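PDB 6NAL: thiol-activated cytolysin from Desulfobulbus propionicus, which probably inserts into membranes as an oligomer to form large pores, as a member of the cholesterol-dependent cytolysin family of bacterial toxins. Local coordinates for residues V98-L104 with Y198-E203; E68-G74 with P116-V121; L252-E256 with E358-R362; S187-I191 with L257-K262; L11-Y16 with S227-P232. Numbering follows the deposited sequence.

Contact 1 of 5, residues V98-L104 with Y198-E203; sequences VNITVDL and YSVSAE
Backbone hydrogen bonds join strand 98-103 antiparallel to the end of strand 187-202. Thr101 and Ser201 form a hydrogen-bonded pair with both bonds made: Thr101 N to Ser201 O at 3.0 Å, Ser201 N to Thr101 O at 2.9 Å. Asp103 faces Ser199 in the same way, with Asp103 N to Ser199 O at 2.9 Å and a weak bond from Ser199 N to Asp103 O at 3.4 Å. Glu203 N adds a bond to Asn99 O at 3.1 Å. Between these lie the non-hydrogen-bonded pairs Ile100-Ala202 (CA-CA 4.6 Å) and Val102-Val200 (CA-CA 4.5 Å). The strand axes approach to 4.8 Å, with N-to-C directions 162° apart. Side chains alternate: Thr101, Asp103, Ser199 and Ser201 share one face, Ile100, Val102, Val200 and Ala202 the other. On the latter, Ile100 (m, m) places CG2 3.6 Å from Val200 CG1 and CD1 3.6 Å from Ala202 CB, and t-rotamer Val102 and Val200 meet CG2 to CG2 at 4.3 Å. Helix 118-133 packs on this face through Ile125 and Ile128. The strands thus form an amphipathic part of an antiparallel sheet, apolar beneath the helix and polar on its other side.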
# COMPACT_ATOMS: atom_id res chain seq x y z
N VAL A 98 48.68 -31.39 4.45
CA VAL A 98 47.35 -31.13 5.00
C VAL A 98 46.40 -32.22 4.55
O VAL A 98 46.49 -32.71 3.42
CB VAL A 98 46.81 -29.75 4.55
CG1 VAL A 98 45.30 -29.67 4.76
CG2 VAL A 98 47.49 -28.64 5.26
N ASN A 99 45.45 -32.56 5.41
CA ASN A 99 44.44 -33.54 5.04
C ASN A 99 43.33 -32.88 4.22
O ASN A 99 42.68 -31.94 4.67
CB ASN A 99 43.85 -34.23 6.26
CG ASN A 99 44.56 -35.52 6.59
OD1 ASN A 99 45.56 -35.51 7.31
ND2 ASN A 99 44.06 -36.64 6.06
N ILE A 100 43.15 -33.39 3.00
CA ILE A 100 42.15 -32.93 2.05
C ILE A 100 41.11 -34.02 1.95
O ILE A 100 41.46 -35.20 1.80
CB ILE A 100 42.79 -32.66 0.68
CG1 ILE A 100 43.89 -31.59 0.80
CG2 ILE A 100 41.74 -32.27 -0.34
CD1 ILE A 100 43.36 -30.21 1.06
N THR A 101 39.84 -33.66 2.07
CA THR A 101 38.76 -34.64 2.08
C THR A 101 37.74 -34.27 1.01
O THR A 101 37.29 -33.13 0.95
CB THR A 101 38.09 -34.69 3.47
OG1 THR A 101 39.07 -35.09 4.44
CG2 THR A 101 36.89 -35.61 3.48
N VAL A 102 37.45 -35.23 0.14
CA VAL A 102 36.45 -35.08 -0.90
C VAL A 102 35.17 -35.71 -0.39
O VAL A 102 35.16 -36.88 -0.04
CB VAL A 102 36.86 -35.78 -2.20
CG1 VAL A 102 35.82 -35.59 -3.24
CG2 VAL A 102 38.21 -35.29 -2.64
N ASP A 103 34.09 -34.95 -0.39
CA ASP A 103 32.81 -35.46 0.06
C ASP A 103 31.94 -35.69 -1.16
O ASP A 103 31.40 -34.73 -1.73
CB ASP A 103 32.13 -34.48 1.01
CG ASP A 103 30.67 -34.86 1.24
OD1 ASP A 103 30.40 -36.09 1.38
OD2 ASP A 103 29.79 -33.94 1.25
N LEU A 104 31.83 -36.98 -1.60
CA LEU A 104 30.87 -37.19 -2.66
C LEU A 104 29.62 -37.87 -2.13
O LEU A 104 29.73 -38.80 -1.34
CB LEU A 104 31.38 -38.03 -3.82
CG LEU A 104 32.69 -37.52 -4.36
CD1 LEU A 104 33.77 -38.38 -3.72
CD2 LEU A 104 32.74 -37.63 -5.84
N TYR A 198 29.56 -31.87 -5.63
CA TYR A 198 30.35 -32.34 -4.50
C TYR A 198 31.10 -31.19 -3.82
O TYR A 198 31.21 -30.08 -4.36
CB TYR A 198 31.38 -33.39 -4.94
CG TYR A 198 32.31 -32.90 -6.04
CD1 TYR A 198 31.96 -32.99 -7.38
CD2 TYR A 198 33.57 -32.32 -5.75
CE1 TYR A 198 32.83 -32.57 -8.38
CE2 TYR A 198 34.41 -31.90 -6.75
CZ TYR A 198 34.03 -32.05 -8.06
OH TYR A 198 34.84 -31.61 -9.06
N SER A 199 31.68 -31.50 -2.66
CA SER A 199 32.48 -30.55 -1.91
C SER A 199 33.86 -31.12 -1.58
O SER A 199 34.07 -32.33 -1.54
CB SER A 199 31.78 -30.14 -0.61
OG SER A 199 30.61 -29.40 -0.89
N VAL A 200 34.81 -30.21 -1.32
CA VAL A 200 36.15 -30.57 -0.89
C VAL A 200 36.55 -29.66 0.26
O VAL A 200 36.58 -28.43 0.11
CB VAL A 200 37.19 -30.48 -2.01
CG1 VAL A 200 38.53 -30.92 -1.43
CG2 VAL A 200 36.80 -31.31 -3.24
N SER A 201 36.92 -30.26 1.39
CA SER A 201 37.28 -29.54 2.60
C SER A 201 38.74 -29.84 2.93
O SER A 201 39.36 -30.74 2.36
CB SER A 201 36.34 -29.93 3.74
OG SER A 201 36.49 -31.30 4.05
N ALA A 202 39.28 -29.06 3.85
CA ALA A 202 40.65 -29.23 4.29
C ALA A 202 40.72 -28.93 5.78
O ALA A 202 40.09 -27.97 6.24
CB ALA A 202 41.59 -28.32 3.50
N GLU A 203 41.43 -29.76 6.54
CA GLU A 203 41.51 -29.62 7.99
C GLU A 203 42.66 -28.69 8.36
O GLU A 203 43.78 -28.84 7.86
CB GLU A 203 41.68 -30.99 8.66
CG GLU A 203 43.12 -31.43 8.93
CD GLU A 203 43.23 -32.90 9.41
OE1 GLU A 203 42.18 -33.56 9.60
OE2 GLU A 203 44.38 -33.38 9.57

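Contact 2 of 5, residues E68-G74 with P116-V121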
# COMPACT_ATOMS: atom_id res chain seq x y z
N GLU A 68 40.75 -19.17 -9.54
CA GLU A 68 40.53 -20.57 -9.16
C GLU A 68 41.80 -21.19 -8.58
O GLU A 68 41.73 -21.97 -7.63
CB GLU A 68 40.07 -21.42 -10.36
CG GLU A 68 38.90 -20.88 -11.20
CD GLU A 68 38.16 -21.99 -12.01
OE1 GLU A 68 38.72 -23.13 -12.16
OE2 GLU A 68 37.02 -21.70 -12.48
N ASP A 69 42.96 -20.86 -9.14
CA ASP A 69 44.24 -21.44 -8.68
C ASP A 69 44.73 -20.85 -7.37
O ASP A 69 45.75 -21.30 -6.88
CB ASP A 69 45.30 -21.25 -9.74
CG ASP A 69 45.70 -19.77 -9.93
OD1 ASP A 69 44.99 -18.84 -9.44
OD2 ASP A 69 46.74 -19.55 -10.59
N VAL A 70 43.97 -19.95 -6.75
CA VAL A 70 44.32 -19.35 -5.46
C VAL A 70 43.27 -19.61 -4.39
O VAL A 70 43.50 -19.28 -3.21
CB VAL A 70 44.54 -17.84 -5.64
CG1 VAL A 70 44.38 -17.08 -4.38
CG2 VAL A 70 45.93 -17.64 -6.25
N THR A 71 42.17 -20.27 -4.73
CA THR A 71 41.10 -20.45 -3.77
C THR A 71 40.70 -21.89 -3.68
O THR A 71 39.51 -22.23 -3.57
CB THR A 71 39.86 -19.64 -4.13
OG1 THR A 71 39.46 -19.99 -5.45
CG2 THR A 71 40.11 -18.20 -4.11
N TYR A 72 41.65 -22.75 -3.78
CA TYR A 72 41.45 -24.19 -3.67
C TYR A 72 41.50 -24.61 -2.21
O TYR A 72 42.02 -23.89 -1.33
CB TYR A 72 42.52 -24.95 -4.48
CG TYR A 72 43.94 -24.56 -4.07
CD1 TYR A 72 44.57 -23.45 -4.63
CD2 TYR A 72 44.63 -25.26 -3.09
CE1 TYR A 72 45.87 -23.06 -4.25
CE2 TYR A 72 45.89 -24.86 -2.68
CZ TYR A 72 46.50 -23.76 -3.27
OH TYR A 72 47.74 -23.34 -2.92
N PRO A 73 40.97 -25.79 -1.91
CA PRO A 73 40.94 -26.23 -0.52
C PRO A 73 42.35 -26.32 0.03
O PRO A 73 43.23 -26.93 -0.58
CB PRO A 73 40.26 -27.62 -0.59
CG PRO A 73 39.53 -27.62 -1.86
CD PRO A 73 40.19 -26.65 -2.82
N GLY A 74 42.56 -25.72 1.19
CA GLY A 74 43.86 -25.68 1.80
C GLY A 74 44.75 -24.56 1.31
O GLY A 74 45.92 -24.48 1.75
N PRO A 116 49.48 -28.42 0.38
CA PRO A 116 48.40 -27.74 -0.35
C PRO A 116 48.93 -26.82 -1.43
O PRO A 116 49.26 -25.66 -1.19
CB PRO A 116 47.69 -26.92 0.73
CG PRO A 116 48.15 -27.49 2.04
CD PRO A 116 49.55 -27.97 1.78
N THR A 117 48.99 -27.35 -2.63
CA THR A 117 49.25 -26.54 -3.83
C THR A 117 48.17 -26.86 -4.86
O THR A 117 47.52 -27.92 -4.80
CB THR A 117 50.62 -26.80 -4.42
OG1 THR A 117 50.57 -28.06 -5.10
CG2 THR A 117 51.69 -26.86 -3.25
N PHE A 118 47.86 -25.86 -5.67
CA PHE A 118 46.82 -26.04 -6.67
C PHE A 118 47.03 -27.33 -7.47
O PHE A 118 46.09 -28.11 -7.67
CB PHE A 118 46.79 -24.83 -7.59
CG PHE A 118 45.64 -24.85 -8.57
CD1 PHE A 118 44.33 -25.08 -8.14
CD2 PHE A 118 45.85 -24.66 -9.91
CE1 PHE A 118 43.26 -25.12 -9.04
CE2 PHE A 118 44.79 -24.71 -10.80
CZ PHE A 118 43.49 -24.94 -10.36
N ALA A 119 48.25 -27.56 -7.94
CA ALA A 119 48.47 -28.73 -8.78
C ALA A 119 48.32 -30.02 -7.98
O ALA A 119 47.78 -31.01 -8.47
CB ALA A 119 49.84 -28.66 -9.44
N ASN A 120 48.76 -30.00 -6.73
CA ASN A 120 48.58 -31.17 -5.87
C ASN A 120 47.12 -31.36 -5.44
O ASN A 120 46.60 -32.49 -5.45
CB ASN A 120 49.51 -31.04 -4.66
CG ASN A 120 50.98 -31.32 -5.01
OD1 ASN A 120 51.30 -31.79 -6.11
ND2 ASN A 120 51.87 -31.03 -4.07
N VAL A 121 46.43 -30.28 -5.06
CA VAL A 121 45.06 -30.50 -4.63
C VAL A 121 44.24 -30.93 -5.83
O VAL A 121 43.40 -31.81 -5.72
CB VAL A 121 44.45 -29.25 -3.98
CG1 VAL A 121 42.99 -29.45 -3.66
CG2 VAL A 121 45.21 -28.98 -2.63
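Glu68 opens the contact through its backbone, its O lying 3.8 Å from Phe118 CE1. Asp69 follows with a CH-pi contact: its CA stands 3.6 Å from the centroid of the Phe118 ring and only 7° off the ring normal, while its CB is 3.5 Å from Phe118 CD2. Val70 and Thr71 turn their side chains away, and the chain comes back at Tyr72, whose p rotamer lays the ring against the start of helix 118-133. Phe118 N sits over one ring face, 3.5 Å from Tyr72 CZ; Pro116 O lies near the ring plane, and Val121 CG2 is 3.8 Å from Tyr72 CD2. The Tyr72 and Phe118 rings meet obliquely, with planes at 44° and centroids 5.9 Å apart. Pro73 adds its CD, 4.0 Å from Val121 CG1. Gly74 adopts a positive phi of 84° and brings its O to 3.2 Å from Pro116 CB; a beta carbon here would crowd Pro116 CB and the carbonyl of Pro73. Gly74 also pairs through its backbone with Val235 of strand 232-250. Across from the loop, Thr117 is the N-cap, its OG1 accepting from Asn120 N at 3.1 Å. The arrangement is a loop laid over a side-chain-capped helix N-terminus, which ties the lead-in to strand 76-78 to helix 118-133 at the end of the elongated molecule remote from its C-terminal beta-sandwich.

Contact 3 of 5, residues L252-E256 with E358-R362; sequences LSSTE and EKTER
Residues Leu252-Glu256 run from an extended lead-in into the first turn of helix 254-264, while Glu358-Arg362 are regular beta strand. The nearest CA pairs are Thr255-Lys359 (5.8 Å) and Ser254-Glu358 (6.7 Å). Ser253, in the p rotamer, is the helix N-cap: its OG accepts from Glu256 N at 3.0 Å. Thr255 (m) is the direct link, with Thr360 N donating to Thr255 OG1 at 3.1 Å. Two waters complete the join. One accepts from Ser254 N (2.6 Å) and donates to Glu358 OE2 (3.1 Å); the other accepts from Thr255 N (2.9 Å), donates to Glu358 O (2.9 Å) and bonds Thr360 OG1 (3.0 Å). Glu256 OE2 approaches Arg362 CD to 3.3 Å, without a salt bridge; Arg362 pairs instead with Asp41. Strand 349-372 is held on its sheet by strand 44-59. By analogy with relatives, helix 254-264 probably begins the second membrane-inserting helical region, so this hydrated surface contact would lie where that region meets the long strands of domain 2.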
# COMPACT_ATOMS: atom_id res chain seq x y z
N LEU A 252 9.29 -2.36 -19.52
CA LEU A 252 8.23 -2.47 -18.53
C LEU A 252 8.67 -2.00 -17.15
O LEU A 252 9.87 -1.95 -16.86
CB LEU A 252 7.73 -3.90 -18.36
CG LEU A 252 7.20 -4.70 -19.54
CD1 LEU A 252 6.95 -6.19 -19.21
CD2 LEU A 252 5.93 -4.02 -20.06
N SER A 253 7.72 -1.66 -16.29
CA SER A 253 8.02 -1.30 -14.92
C SER A 253 8.50 -2.51 -14.13
O SER A 253 8.16 -3.66 -14.44
CB SER A 253 6.77 -0.75 -14.27
OG SER A 253 5.86 -1.83 -14.05
N SER A 254 9.29 -2.24 -13.08
CA SER A 254 9.71 -3.29 -12.15
C SER A 254 8.53 -4.15 -11.73
O SER A 254 8.64 -5.37 -11.63
CB SER A 254 10.36 -2.68 -10.91
OG SER A 254 11.17 -1.61 -11.27
N THR A 255 7.43 -3.51 -11.36
CA THR A 255 6.31 -4.25 -10.79
C THR A 255 5.70 -5.17 -11.84
O THR A 255 5.36 -6.33 -11.54
CB THR A 255 5.26 -3.28 -10.26
OG1 THR A 255 5.83 -2.48 -9.20
CG2 THR A 255 4.04 -4.06 -9.80
N GLU A 256 5.55 -4.67 -13.07
CA GLU A 256 4.96 -5.46 -14.13
C GLU A 256 5.95 -6.51 -14.65
O GLU A 256 5.55 -7.63 -14.97
CB GLU A 256 4.46 -4.54 -15.26
CG GLU A 256 3.14 -5.02 -15.89
CD GLU A 256 2.22 -3.86 -16.32
OE1 GLU A 256 2.77 -2.84 -16.80
OE2 GLU A 256 0.97 -3.98 -16.17
N GLU A 358 10.66 0.43 -6.51
CA GLU A 358 9.62 1.20 -7.20
C GLU A 358 8.35 0.38 -7.41
O GLU A 358 8.38 -0.68 -8.03
CB GLU A 358 10.11 1.68 -8.55
CG GLU A 358 11.45 2.36 -8.43
CD GLU A 358 12.00 2.80 -9.78
OE1 GLU A 358 12.56 3.93 -9.87
OE2 GLU A 358 11.78 2.04 -10.76
N LYS A 359 7.23 0.87 -6.89
CA LYS A 359 5.94 0.19 -7.01
C LYS A 359 5.07 1.02 -7.94
O LYS A 359 4.89 2.22 -7.73
CB LYS A 359 5.25 0.01 -5.66
CG LYS A 359 3.85 -0.62 -5.82
CD LYS A 359 3.10 -0.69 -4.51
CE LYS A 359 1.86 -1.58 -4.60
NZ LYS A 359 1.69 -2.29 -5.92
N THR A 360 4.61 0.40 -9.00
CA THR A 360 3.70 0.95 -9.98
C THR A 360 2.37 0.23 -9.81
O THR A 360 2.35 -1.00 -9.68
CB THR A 360 4.25 0.72 -11.38
OG1 THR A 360 5.51 1.41 -11.54
CG2 THR A 360 3.24 1.19 -12.39
N GLU A 361 1.27 0.99 -9.72
CA GLU A 361 -0.09 0.47 -9.76
C GLU A 361 -0.82 1.08 -10.93
O GLU A 361 -0.70 2.28 -11.19
CB GLU A 361 -0.89 0.77 -8.48
CG GLU A 361 -0.40 -0.00 -7.26
CD GLU A 361 -1.14 -1.34 -7.06
OE1 GLU A 361 -0.47 -2.41 -7.12
OE2 GLU A 361 -2.37 -1.29 -6.83
N ARG A 362 -1.56 0.26 -11.65
CA ARG A 362 -2.38 0.69 -12.77
C ARG A 362 -3.83 0.54 -12.34
O ARG A 362 -4.24 -0.52 -11.85
CB ARG A 362 -2.07 -0.12 -14.04
CG ARG A 362 -0.58 -0.10 -14.49
CD ARG A 362 -0.29 -0.98 -15.73
NE ARG A 362 -1.02 -0.49 -16.91
CZ ARG A 362 -0.51 0.34 -17.81
NH1 ARG A 362 0.75 0.76 -17.69
NH2 ARG A 362 -1.26 0.75 -18.84
O HOH W 1 9.75 0.25 -12.33
O HOH W 2 7.59 -0.63 -10.77

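Contact 4 of 5, residues S187-I191 with L257-K262; sequences SVYLI and LETTIK
Apolar packing dominates this helix-on-sheet contact. Strand Ser187-Ile191 and helix Leu257-Lys262 have axes 9.2 Å apart at closest approach and N-to-C directions 31° apart, and their nearest CA atoms are those of Tyr189 and Glu258, 6.8 Å apart. Ser187, Tyr189 and Ile191 point at the helix; Val188 and Leu190 point away. Tyr189 (t) fits among Leu257, Glu258, Ile261 and Lys262, with CE2 3.6 Å from Ile261 CG2 and CB 4.0 Å from Leu257 CD2. Ile191 CD1 also reaches Ile261 CG2 at 4.0 Å, and Leu257 (t, p) brings CD2 to 3.2 Å from Ser187 OG. Polar groups gather at the margin: Lys262 NZ and Glu258 OE2 form an intrahelical salt bridge at 2.7 Å, with OE2 4.0 Å from Tyr189 CE1 at the ring edge, and Tyr189 OH bonds to Ser150. Leu257 and Ile261, one turn apart, are also backed by Ile287. As no hydrogen bond crosses between the segments, the helix is held here by shape and apolar burial, consistent with the family's scheme in which such helices leave the sheet to become membrane hairpins.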
# COMPACT_ATOMS: atom_id res chain seq x y z
N SER A 187 14.39 -2.14 -16.46
CA SER A 187 14.49 -2.87 -15.21
C SER A 187 15.00 -4.28 -15.47
O SER A 187 14.99 -4.76 -16.62
CB SER A 187 13.13 -2.92 -14.51
OG SER A 187 12.21 -3.71 -15.27
N VAL A 188 15.47 -4.93 -14.40
CA VAL A 188 16.14 -6.23 -14.52
C VAL A 188 15.62 -7.21 -13.48
O VAL A 188 15.60 -6.91 -12.29
CB VAL A 188 17.68 -6.10 -14.39
CG1 VAL A 188 18.36 -7.44 -14.53
CG2 VAL A 188 18.26 -5.10 -15.39
N TYR A 189 15.27 -8.39 -13.92
CA TYR A 189 14.94 -9.47 -13.02
C TYR A 189 15.89 -10.67 -13.23
O TYR A 189 16.16 -11.07 -14.36
CB TYR A 189 13.49 -9.86 -13.27
CG TYR A 189 12.91 -10.77 -12.24
CD1 TYR A 189 12.39 -10.28 -11.08
CD2 TYR A 189 12.90 -12.10 -12.43
CE1 TYR A 189 11.87 -11.11 -10.11
CE2 TYR A 189 12.35 -12.97 -11.47
CZ TYR A 189 11.85 -12.46 -10.31
OH TYR A 189 11.33 -13.29 -9.34
N LEU A 190 16.31 -11.28 -12.14
CA LEU A 190 17.31 -12.34 -12.24
C LEU A 190 16.91 -13.60 -11.51
O LEU A 190 16.54 -13.57 -10.33
CB LEU A 190 18.64 -11.88 -11.69
CG LEU A 190 19.85 -12.66 -12.20
CD1 LEU A 190 20.16 -12.24 -13.60
CD2 LEU A 190 21.03 -12.39 -11.26
N ILE A 191 17.02 -14.72 -12.20
CA ILE A 191 16.79 -16.04 -11.64
C ILE A 191 18.09 -16.83 -11.68
O ILE A 191 18.82 -16.79 -12.68
CB ILE A 191 15.68 -16.77 -12.44
CG1 ILE A 191 14.35 -16.02 -12.32
CG2 ILE A 191 15.49 -18.22 -11.99
CD1 ILE A 191 13.30 -16.56 -13.24
N LEU A 257 7.25 -6.19 -14.70
CA LEU A 257 8.23 -7.22 -15.03
C LEU A 257 8.18 -8.36 -14.00
O LEU A 257 8.00 -9.53 -14.36
CB LEU A 257 9.64 -6.61 -15.11
CG LEU A 257 10.78 -7.55 -15.54
CD1 LEU A 257 10.55 -8.08 -16.95
CD2 LEU A 257 12.09 -6.88 -15.50
N GLU A 258 8.26 -8.03 -12.71
CA GLU A 258 8.24 -9.08 -11.68
C GLU A 258 6.96 -9.90 -11.74
O GLU A 258 6.99 -11.13 -11.61
CB GLU A 258 8.44 -8.43 -10.30
CG GLU A 258 8.33 -9.40 -9.10
CD GLU A 258 8.92 -8.84 -7.80
OE1 GLU A 258 8.66 -7.65 -7.48
OE2 GLU A 258 9.64 -9.60 -7.10
N THR A 259 5.80 -9.25 -11.94
CA THR A 259 4.56 -10.02 -11.97
C THR A 259 4.49 -10.95 -13.17
O THR A 259 3.94 -12.05 -13.06
CB THR A 259 3.36 -9.08 -11.98
OG1 THR A 259 3.43 -8.23 -10.84
CG2 THR A 259 2.03 -9.90 -11.98
N THR A 260 4.92 -10.48 -14.34
CA THR A 260 4.86 -11.31 -15.54
C THR A 260 5.76 -12.53 -15.40
O THR A 260 5.33 -13.67 -15.65
CB THR A 260 5.24 -10.45 -16.77
OG1 THR A 260 4.50 -9.23 -16.75
CG2 THR A 260 4.86 -11.19 -18.06
N ILE A 261 7.01 -12.31 -14.98
CA ILE A 261 7.94 -13.42 -14.79
C ILE A 261 7.48 -14.34 -13.67
O ILE A 261 7.76 -15.55 -13.69
CB ILE A 261 9.37 -12.91 -14.48
CG1 ILE A 261 9.91 -11.99 -15.55
CG2 ILE A 261 10.35 -14.12 -14.29
CD1 ILE A 261 9.68 -12.53 -16.91
N LYS A 262 6.90 -13.78 -12.60
CA LYS A 262 6.54 -14.64 -11.47
C LYS A 262 5.40 -15.58 -11.83
O LYS A 262 5.21 -16.60 -11.17
CB LYS A 262 6.17 -13.81 -10.23
CG LYS A 262 7.35 -13.47 -9.33
CD LYS A 262 7.06 -13.72 -7.86
CE LYS A 262 8.30 -13.52 -6.98
NZ LYS A 262 8.71 -12.07 -6.81

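Contact 5 of 5, residues L11-Y16 with S227-P232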
# COMPACT_ATOMS: atom_id res chain seq x y z
N LEU A 11 51.55 -15.38 15.74
CA LEU A 11 50.16 -15.54 15.34
C LEU A 11 49.21 -15.37 16.52
O LEU A 11 48.28 -14.56 16.47
CB LEU A 11 49.95 -16.90 14.70
CG LEU A 11 50.17 -17.00 13.20
CD1 LEU A 11 49.82 -18.43 12.83
CD2 LEU A 11 49.39 -15.98 12.42
N ALA A 12 49.43 -16.16 17.58
CA ALA A 12 48.59 -16.07 18.78
C ALA A 12 48.57 -14.66 19.36
O ALA A 12 47.55 -14.23 19.92
CB ALA A 12 49.08 -17.06 19.83
N SER A 13 49.65 -13.92 19.23
CA SER A 13 49.68 -12.57 19.76
C SER A 13 49.14 -11.55 18.77
O SER A 13 49.18 -10.35 19.05
CB SER A 13 51.12 -12.21 20.18
OG SER A 13 51.78 -11.47 19.17
N LEU A 14 48.67 -11.98 17.61
CA LEU A 14 48.16 -11.06 16.60
C LEU A 14 46.70 -10.73 16.93
O LEU A 14 45.80 -11.55 16.72
CB LEU A 14 48.31 -11.67 15.22
CG LEU A 14 48.21 -10.75 14.01
CD1 LEU A 14 49.46 -10.00 13.67
CD2 LEU A 14 47.77 -11.65 12.83
N GLN A 15 46.49 -9.52 17.46
CA GLN A 15 45.21 -9.10 18.02
C GLN A 15 44.42 -8.37 16.93
O GLN A 15 44.90 -7.38 16.35
CB GLN A 15 45.40 -8.21 19.25
CG GLN A 15 46.56 -8.62 20.13
CD GLN A 15 47.30 -7.44 20.75
OE1 GLN A 15 46.68 -6.55 21.33
NE2 GLN A 15 48.62 -7.42 20.62
N TYR A 16 43.25 -8.90 16.61
CA TYR A 16 42.36 -8.32 15.62
C TYR A 16 40.98 -8.86 15.93
O TYR A 16 40.84 -9.94 16.53
CB TYR A 16 42.77 -8.64 14.17
CG TYR A 16 42.69 -10.11 13.88
CD1 TYR A 16 41.47 -10.73 13.63
CD2 TYR A 16 43.85 -10.88 13.90
CE1 TYR A 16 41.42 -12.08 13.41
CE2 TYR A 16 43.81 -12.23 13.68
CZ TYR A 16 42.60 -12.83 13.43
OH TYR A 16 42.60 -14.19 13.20
N SER A 227 49.74 -9.14 8.85
CA SER A 227 49.77 -8.08 9.85
C SER A 227 48.40 -8.08 10.53
O SER A 227 47.50 -8.81 10.11
CB SER A 227 50.08 -6.72 9.23
OG SER A 227 48.98 -6.23 8.48
N GLU A 228 48.21 -7.22 11.53
CA GLU A 228 46.93 -7.22 12.25
C GLU A 228 45.78 -6.75 11.38
O GLU A 228 44.65 -7.18 11.59
CB GLU A 228 47.04 -6.33 13.48
CG GLU A 228 48.04 -6.87 14.47
CD GLU A 228 47.93 -6.21 15.82
OE1 GLU A 228 47.15 -5.24 15.92
OE2 GLU A 228 48.62 -6.68 16.76
N GLU A 229 46.02 -5.86 10.42
CA GLU A 229 44.98 -5.46 9.48
C GLU A 229 44.74 -6.50 8.38
O GLU A 229 43.72 -6.44 7.69
CB GLU A 229 45.33 -4.12 8.83
CG GLU A 229 45.44 -2.94 9.80
CD GLU A 229 46.69 -3.00 10.69
OE1 GLU A 229 47.61 -3.81 10.39
OE2 GLU A 229 46.74 -2.24 11.70
N HIS A 230 45.66 -7.45 8.18
CA HIS A 230 45.51 -8.45 7.13
C HIS A 230 45.92 -9.81 7.65
O HIS A 230 46.92 -10.38 7.23
CB HIS A 230 46.30 -8.01 5.90
CG HIS A 230 45.84 -6.68 5.39
ND1 HIS A 230 44.71 -6.52 4.63
CD2 HIS A 230 46.35 -5.45 5.58
CE1 HIS A 230 44.56 -5.25 4.33
NE2 HIS A 230 45.55 -4.57 4.89
N PRO A 231 45.18 -10.34 8.62
CA PRO A 231 45.51 -11.68 9.17
C PRO A 231 45.41 -12.75 8.11
O PRO A 231 44.78 -12.52 7.06
CB PRO A 231 44.44 -11.89 10.25
CG PRO A 231 43.31 -10.96 9.86
CD PRO A 231 43.95 -9.77 9.18
N PRO A 232 46.05 -13.91 8.32
CA PRO A 232 46.03 -14.96 7.31
C PRO A 232 44.75 -15.75 7.39
O PRO A 232 44.19 -15.97 8.48
CB PRO A 232 47.25 -15.83 7.67
CG PRO A 232 47.34 -15.69 9.16
CD PRO A 232 47.02 -14.22 9.40
O HOH W 3 44.48 -15.61 11.29
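Tyr16, in the p rotamer, lays its ring on Pro231: Pro231 CB stands 3.9 Å from the ring centroid, 26° off the normal, a CH-pi contact over the face, and lies 3.5 Å from Tyr16 CE2. Leu14 (chi1 t, chi2 p) packs against the bend formed by Ser227-Pro232, with CD1 3.5 Å from Glu228 CG and CD2 4.2 Å from Pro231 CB. Leu11, with chi1 near -89° and chi2 t, extends CD2 to 3.9 Å from Pro232 CG. The bend is a type I beta turn from Ser227 to His230, closed by His230 N to Ser227 O at 3.0 Å; Pro231 leads into strand 232-250, which begins at Pro232, so the segment leaving helix 2-12 packs on the entry to one of the long sheet strands. Glu228, with chi1 m and chi2 t, stretches alongside Gln15, where Gln15 O and Glu228 OE1, both acceptors, stand 3.1 Å apart. Gln15 folds back (chi1 near -37°) for a weak bond from NE2 to Ser13 O at 3.4 Å; it also touches a crystal neighbour. Leu14 O is bonded to Lys342. At the far end of the ring, a water bridges Tyr16 OH, at 3.0 Å, and Pro232 O, at 2.8 Å.

Contacts 1 and 2 touch, Val200 and Ile100 packing on Pro73 and Val98 on Pro116, and cross along the chain; helix 118-133, which starts in contact 2, goes on to shelter the apolar face of contact 1. Contact 5 encloses both in sequence but stands apart, its centre about 23 Å from that of contact 2. All three are partly buried. Contacts 3 and 4 share helix 254-264 and meet at Ser187 yet differ sharply: contact 4 is buried and apolar, contact 3 at the surface, hydrated and polar. Contacts 1 and 4 both use strand 187-202, with centres about 38 Å apart, hydrogen-bonding it to a neighbouring strand in one and packing it under a helix in the other.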